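Local coordinates for protein putative laminarinase (Phanerochaete chrysosporium, PDB 2W39) that probably hydrolyses the glycosidic bonds of beta-glucans such as laminarin and lichenin as an extracellular glycoside hydrolase family 16 enzyme, at residues F253-F264 and C273-F284. Sequence-based numbering, arbitrary orientation.
Sequences FCGDWAGQASIF and CVDYVNNNPSAF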
ATOM      1  N   PHE A 253       2.813   4.852  11.863  0.50  5.81           N
ATOM      2  CA  PHE A 253       3.997   5.679  12.138  0.50  5.91           C
ATOM      3  C   PHE A 253       4.973   4.870  12.964  0.50  6.00           C
ATOM      4  O   PHE A 253       4.556   4.140  13.864  0.50  6.00           O
ATOM      5  CB  PHE A 253       3.642   6.962  12.913  0.50  6.17           C
ATOM      6  CG  PHE A 253       2.411   7.654  12.407  0.50  5.48           C
ATOM      7  CD1 PHE A 253       1.187   7.478  13.050  0.50  5.44           C
ATOM      8  CD2 PHE A 253       2.470   8.466  11.279  0.50  5.73           C
ATOM      9  CE1 PHE A 253       0.026   8.107  12.568  0.50  5.24           C
ATOM     10  CE2 PHE A 253       1.323   9.093  10.799  0.50  6.53           C
ATOM     11  CZ  PHE A 253       0.104   8.914  11.446  0.50  6.10           C
ATOM     12  N   CYS A 254       6.269   5.003  12.680  1.00  6.57           N
ATOM     13  CA  CYS A 254       7.320   4.309  13.435  1.00  7.15           C
ATOM     14  C   CYS A 254       7.116   2.791  13.326  1.00  7.81           C
ATOM     15  O   CYS A 254       6.918   2.291  12.226  1.00  8.02           O
ATOM     16  CB  CYS A 254       7.360   4.811  14.898  1.00  7.84           C
ATOM     17  SG  CYS A 254       7.425   6.622  15.020  1.00  8.45           S
ATOM     18  N   GLY A 255       7.166   2.063  14.438  1.00  8.34           N
ATOM     19  CA  GLY A 255       6.920   0.624  14.383  1.00  9.36           C
ATOM     20  C   GLY A 255       8.058  -0.182  13.817  1.00  9.17           C
ATOM     21  O   GLY A 255       9.193   0.300  13.696  1.00  9.93           O
ATOM     22  N   ASP A 256       7.754  -1.404  13.417  0.50  9.53           N
ATOM     23  CA  ASP A 256       8.800  -2.397  13.233  0.50 10.20           C
ATOM     24  C   ASP A 256       9.722  -2.172  12.024  0.50 10.43           C
ATOM     25  O   ASP A 256      10.804  -2.757  11.957  0.50 10.90           O
ATOM     26  CB  ASP A 256       8.177  -3.787  13.213  0.50 10.39           C
ATOM     27  CG  ASP A 256       7.435  -4.111  14.499  0.50 10.86           C
ATOM     28  OD1 ASP A 256       7.802  -3.577  15.578  0.50 10.98           O
ATOM     29  OD2 ASP A 256       6.474  -4.902  14.421  0.50 11.13           O
ATOM     30  N   TRP A 257       9.303  -1.322  11.087  1.00 10.34           N
ATOM     31  CA  TRP A 257      10.171  -0.897   9.995  1.00 10.12           C
ATOM     32  C   TRP A 257      10.558   0.567  10.194  1.00  9.48           C
ATOM     33  O   TRP A 257      11.719   0.855  10.482  1.00 10.46           O
ATOM     34  CB  TRP A 257       9.516  -1.182   8.632  1.00 11.23           C
ATOM     35  CG  TRP A 257      10.363  -0.862   7.419  1.00 11.25           C
ATOM     36  CD1 TRP A 257      11.665  -0.453   7.403  1.00 12.95           C
ATOM     37  CD2 TRP A 257       9.957  -0.964   6.049  1.00 11.49           C
ATOM     38  NE1 TRP A 257      12.090  -0.278   6.098  1.00 12.97           N
ATOM     39  CE2 TRP A 257      11.055  -0.576   5.251  1.00 11.86           C
ATOM     40  CE3 TRP A 257       8.757  -1.321   5.419  1.00 13.76           C
ATOM     41  CZ2 TRP A 257      10.992  -0.546   3.856  1.00 13.18           C
ATOM     42  CZ3 TRP A 257       8.696  -1.288   4.033  1.00 13.86           C
ATOM     43  CH2 TRP A 257       9.808  -0.897   3.268  1.00 13.64           C
ATOM     44  N   ALA A 258       9.595   1.482  10.087  1.00  8.33           N
ATOM     45  CA  ALA A 258       9.890   2.925  10.060  1.00  8.15           C
ATOM     46  C   ALA A 258      10.547   3.451  11.329  1.00  8.67           C
ATOM     47  O   ALA A 258      11.291   4.433  11.284  1.00  9.20           O
ATOM     48  CB  ALA A 258       8.628   3.731   9.753  1.00  7.85           C
ATOM     49  N   GLY A 259      10.259   2.800  12.457  1.00  8.77           N
ATOM     50  CA  GLY A 259      10.720   3.297  13.755  1.00  9.84           C
ATOM     51  C   GLY A 259      12.106   2.865  14.184  1.00 11.00           C
ATOM     52  O   GLY A 259      12.626   3.379  15.179  1.00 11.55           O
ATOM     53  N   GLN A 260      12.711   1.926  13.460  1.00 11.42           N
ATOM     54  CA  GLN A 260      14.080   1.508  13.794  1.00 13.14           C
ATOM     55  C   GLN A 260      15.008   2.710  13.692  1.00 13.29           C
ATOM     56  O   GLN A 260      14.996   3.418  12.700  1.00 12.47           O
ATOM     57  CB  GLN A 260      14.562   0.441  12.832  1.00 14.29           C
ATOM     58  CG  GLN A 260      13.882  -0.892  13.004  1.00 16.86           C
ATOM     59  CD  GLN A 260      14.516  -1.967  12.158  1.00 19.89           C
ATOM     60  OE1 GLN A 260      15.724  -2.205  12.245  1.00 21.95           O
ATOM     61  NE2 GLN A 260      13.712  -2.635  11.338  1.00 21.00           N
ATOM     62  N   ALA A 261      15.830   2.930  14.711  1.00 13.83           N
ATOM     63  CA  ALA A 261      16.681   4.114  14.732  1.00 15.01           C
ATOM     64  C   ALA A 261      17.583   4.229  13.502  1.00 15.50           C
ATOM     65  O   ALA A 261      17.692   5.298  12.912  1.00 15.34           O
ATOM     66  CB  ALA A 261      17.501   4.159  16.003  1.00 15.58           C
ATOM     67  N   SER A 262      18.191   3.127  13.087  1.00 16.32           N
ATOM     68  CA  SER A 262      19.087   3.174  11.936  1.00 17.18           C
ATOM     69  C   SER A 262      18.354   3.621  10.672  1.00 17.28           C
ATOM     70  O   SER A 262      18.909   4.346   9.844  1.00 18.12           O
ATOM     71  CB  SER A 262      19.774   1.818  11.732  1.00 17.49           C
ATOM     72  OG  SER A 262      18.851   0.817  11.345  1.00 19.37           O
ATOM     73  N   ILE A 263      17.097   3.200  10.550  1.00 16.79           N
ATOM     74  CA  ILE A 263      16.266   3.496   9.391  1.00 16.80           C
ATOM     75  C   ILE A 263      15.732   4.936   9.468  1.00 15.24           C
ATOM     76  O   ILE A 263      15.855   5.696   8.519  1.00 15.86           O
ATOM     77  CB  ILE A 263      15.131   2.427   9.273  1.00 16.62           C
ATOM     78  CG1 ILE A 263      15.768   1.040   9.096  1.00 18.34           C
ATOM     79  CG2 ILE A 263      14.137   2.744   8.151  1.00 17.51           C
ATOM     80  CD1 ILE A 263      14.794  -0.120   9.042  1.00 18.49           C
ATOM     81  N   PHE A 264      15.177   5.305  10.619  1.00 13.33           N
ATOM     82  CA  PHE A 264      14.614   6.635  10.834  1.00 11.99           C
ATOM     83  C   PHE A 264      15.700   7.708  10.759  1.00 12.00           C
ATOM     84  O   PHE A 264      15.585   8.660   9.984  1.00 11.45           O
ATOM     85  CB  PHE A 264      13.897   6.648  12.186  1.00 11.11           C
ATOM     86  CG  PHE A 264      13.219   7.950  12.526  1.00  9.41           C
ATOM     87  CD1 PHE A 264      11.984   8.278  11.959  1.00  9.10           C
ATOM     88  CD2 PHE A 264      13.782   8.818  13.459  1.00 10.42           C
ATOM     89  CE1 PHE A 264      11.336   9.471  12.295  1.00  9.18           C
ATOM     90  CE2 PHE A 264      13.152  10.007  13.800  1.00 10.30           C
ATOM     91  CZ  PHE A 264      11.927  10.346  13.217  1.00  9.16           C
ATOM     92  N   CYS A 273      11.831   8.295  16.605  1.00  9.19           N
ATOM     93  CA  CYS A 273      10.605   8.352  15.830  1.00  8.40           C
ATOM     94  C   CYS A 273       9.403   8.638  16.723  1.00  7.83           C
ATOM     95  O   CYS A 273       8.559   9.479  16.380  1.00  7.98           O
ATOM     96  CB  CYS A 273      10.436   7.058  15.048  1.00  8.68           C
ATOM     97  SG  CYS A 273       9.071   7.111  13.872  1.00  8.56           S
ATOM     98  N   VAL A 274       9.324   7.983  17.879  1.00  7.93           N
ATOM     99  CA  VAL A 274       8.141   8.153  18.721  1.00  7.89           C
ATOM    100  C   VAL A 274       8.042   9.591  19.236  1.00  8.40           C
ATOM    101  O   VAL A 274       6.971  10.194  19.214  1.00  8.34           O
ATOM    102  CB  VAL A 274       8.102   7.128  19.872  1.00  8.17           C
ATOM    103  CG1 VAL A 274       6.993   7.454  20.878  1.00  8.90           C
ATOM    104  CG2 VAL A 274       7.908   5.732  19.307  1.00  9.34           C
ATOM    105  N   ASP A 275       9.160  10.138  19.694  0.50  8.43           N
ATOM    106  CA  ASP A 275       9.162  11.510  20.171  0.50  9.25           C
ATOM    107  C   ASP A 275       8.804  12.501  19.042  0.50  9.38           C
ATOM    108  O   ASP A 275       8.084  13.473  19.276  0.50  9.59           O
ATOM    109  CB  ASP A 275      10.516  11.812  20.813  0.50  9.70           C
ATOM    110  CG  ASP A 275      10.532  13.116  21.572  0.50 10.09           C
ATOM    111  OD1 ASP A 275       9.683  13.303  22.467  0.50 11.33           O
ATOM    112  OD2 ASP A 275      11.432  13.936  21.294  0.50 13.76           O
ATOM    113  N   TYR A 276       9.279  12.239  17.823  1.00  9.46           N
ATOM    114  CA  TYR A 276       8.981  13.078  16.671  1.00  9.70           C
ATOM    115  C   TYR A 276       7.485  13.064  16.374  1.00  9.16           C
ATOM    116  O   TYR A 276       6.860  14.110  16.195  1.00  9.74           O
ATOM    117  CB  TYR A 276       9.788  12.618  15.452  1.00 10.07           C
ATOM    118  CG  TYR A 276       9.639  13.546  14.273  1.00 10.25           C
ATOM    119  CD1 TYR A 276      10.477  14.653  14.141  1.00 11.99           C
ATOM    120  CD2 TYR A 276       8.637  13.351  13.316  1.00 10.60           C
ATOM    121  CE1 TYR A 276      10.343  15.536  13.080  1.00 13.26           C
ATOM    122  CE2 TYR A 276       8.493  14.237  12.257  1.00 10.42           C
ATOM    123  CZ  TYR A 276       9.343  15.319  12.140  1.00 11.74           C
ATOM    124  OH  TYR A 276       9.194  16.179  11.069  1.00 13.08           O
ATOM    125  N   VAL A 277       6.926  11.858  16.331  1.00  8.79           N
ATOM    126  CA  VAL A 277       5.497  11.700  16.065  1.00  8.55           C
ATOM    127  C   VAL A 277       4.645  12.323  17.179  1.00  8.36           C
ATOM    128  O   VAL A 277       3.617  12.939  16.891  1.00  8.50           O
ATOM    129  CB  VAL A 277       5.169  10.209  15.832  1.00  8.68           C
ATOM    130  CG1 VAL A 277       3.647   9.964  15.821  1.00  9.19           C
ATOM    131  CG2 VAL A 277       5.797   9.742  14.521  1.00  8.78           C
ATOM    132  N   ASN A 278       5.065  12.205  18.442  1.00  8.50           N
ATOM    133  CA  ASN A 278       4.306  12.809  19.531  1.00  8.74           C
ATOM    134  C   ASN A 278       4.250  14.329  19.413  1.00  9.04           C
ATOM    135  O   ASN A 278       3.218  14.949  19.630  1.00  9.74           O
ATOM    136  CB  ASN A 278       4.945  12.493  20.894  1.00  9.16           C
ATOM    137  CG  ASN A 278       4.725  11.067  21.354  1.00  8.97           C
ATOM    138  OD1 ASN A 278       3.920  10.332  20.789  1.00  9.27           O
ATOM    139  ND2 ASN A 278       5.452  10.668  22.410  1.00  9.65           N
ATOM    140  N   ASN A 279       5.392  14.925  19.088  1.00  9.50           N
ATOM    141  CA  ASN A 279       5.606  16.343  19.370  1.00 10.55           C
ATOM    142  C   ASN A 279       5.509  17.286  18.188  1.00 10.35           C
ATOM    143  O   ASN A 279       5.567  18.504  18.375  1.00 11.41           O
ATOM    144  CB  ASN A 279       6.895  16.509  20.173  1.00 12.46           C
ATOM    145  CG  ASN A 279       6.776  15.854  21.534  1.00 14.66           C
ATOM    146  OD1 ASN A 279       7.595  15.026  21.922  1.00 22.08           O
ATOM    147  ND2 ASN A 279       5.718  16.201  22.252  1.00 17.18           N
ATOM    148  N   ASN A 280       5.295  16.735  16.994  1.00 10.02           N
ATOM    149  CA  ASN A 280       5.281  17.561  15.787  1.00 10.02           C
ATOM    150  C   ASN A 280       4.013  17.389  14.947  1.00  9.53           C
ATOM    151  O   ASN A 280       4.095  16.997  13.787  1.00  9.44           O
ATOM    152  CB  ASN A 280       6.523  17.267  14.942  1.00 10.22           C
ATOM    153  CG  ASN A 280       7.801  17.590  15.683  1.00 11.69           C
ATOM    154  OD1 ASN A 280       8.231  18.750  15.736  1.00 14.92           O
ATOM    155  ND2 ASN A 280       8.395  16.584  16.303  1.00 12.25           N
ATOM    156  N   PRO A 281       2.830  17.688  15.516  1.00  9.95           N
ATOM    157  CA  PRO A 281       1.598  17.465  14.753  1.00 10.05           C
ATOM    158  C   PRO A 281       1.605  18.143  13.393  1.00  9.88           C
ATOM    159  O   PRO A 281       1.154  17.542  12.422  1.00  9.55           O
ATOM    160  CB  PRO A 281       0.509  18.071  15.644  1.00 10.24           C
ATOM    161  CG  PRO A 281       1.258  18.958  16.669  1.00 10.37           C
ATOM    162  CD  PRO A 281       2.546  18.235  16.860  1.00 10.50           C
ATOM    163  N   SER A 282       2.109  19.374  13.318  0.50 10.78           N
ATOM    164  CA  SER A 282       2.077  20.113  12.061  0.50 11.31           C
ATOM    165  C   SER A 282       2.867  19.424  10.959  0.50 10.73           C
ATOM    166  O   SER A 282       2.530  19.550   9.776  0.50 10.70           O
ATOM    167  CB  SER A 282       2.553  21.554  12.261  0.50 12.20           C
ATOM    168  OG  SER A 282       1.626  22.257  13.069  0.50 14.56           O
ATOM    169  N   ALA A 283       3.895  18.669  11.350  1.00 10.28           N
ATOM    170  CA  ALA A 283       4.734  17.938  10.400  1.00 10.26           C
ATOM    171  C   ALA A 283       3.970  16.813   9.691  1.00 10.16           C
ATOM    172  O   ALA A 283       4.509  16.194   8.780  1.00 10.88           O
ATOM    173  CB  ALA A 283       5.965  17.376  11.095  1.00 10.57           C
ATOM    174  N   PHE A 284       2.738  16.551  10.128  1.00  8.59           N
ATOM    175  CA  PHE A 284       1.900  15.513   9.533  1.00  8.57           C
ATOM    176  C   PHE A 284       0.750  16.067   8.717  1.00  8.03           C
ATOM    177  O   PHE A 284      -0.120  15.310   8.293  1.00  7.87           O
ATOM    178  CB  PHE A 284       1.455  14.519  10.617  1.00  8.72           C
ATOM    179  CG  PHE A 284       2.619  13.837  11.237  1.00  8.32           C
ATOM    180  CD1 PHE A 284       3.104  14.244  12.472  1.00  9.40           C
ATOM    181  CD2 PHE A 284       3.330  12.893  10.518  1.00 12.05           C
ATOM    182  CE1 PHE A 284       4.244  13.659  12.999  1.00  9.24           C
ATOM    183  CE2 PHE A 284       4.458  12.297  11.047  1.00 13.46           C
ATOM    184  CZ  PHE A 284       4.914  12.695  12.287  1.00 10.34           C
TER
HETATM  185  O   HOH W   1      13.216   5.839  16.683  0.50 10.62           O
HETATM  186  O   HOH W   2      13.677   5.964  15.751  0.50 15.21           O
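One face of the F264 ring lies on the first turn of helix 273-279: C273 CB sits 3.7 Å from the F264 ring centroid, a CH-pi contact 12° off the normal, and C273 CA lies over the same face nearer the rim. C273 SG is displaced farther, an oblique sulfur-aromatic contact. F264 CZ reaches Y276 CB at 3.8 Å, the two side chains crossing at about a right angle. Over one face of the Y276 ring, near its rim, is N280 ND2, which also donates in the carbonyl plane to Y276 O (2.9 Å). The F253 and F284 rings meet obliquely, planes at 65°.

Between the aromatics runs the disulfide, C254 SG to C273 SG 2.1 Å, its chi3 of -89° close to the relaxed right-angle torsion. C273 SG is anti to its own backbone N, which carries the sulfur off the helix toward C254. V277 CG2 packs one turn on, 3.6 Å from C254 SG and 3.9 Å from F253 CB. A water modelled at two close positions links G259 O to C273 N, 2.8 Å from C273 N in one of them.

F264 also touches C269, while W257 meets the pocket residue W99 edge-to-face; the side chain of A258 lies about 9 Å from the bound glucose and gluconolactone. No direct hydrogen bond joins the segments; the disulfide, its apolar packing and the water bridge link them. The covalent tie fixes C254, just past sandwich strand 246-253, to the first turn of helix 273-279 and limits how far the two can part, its buried sulfurs packed against F264 and V277.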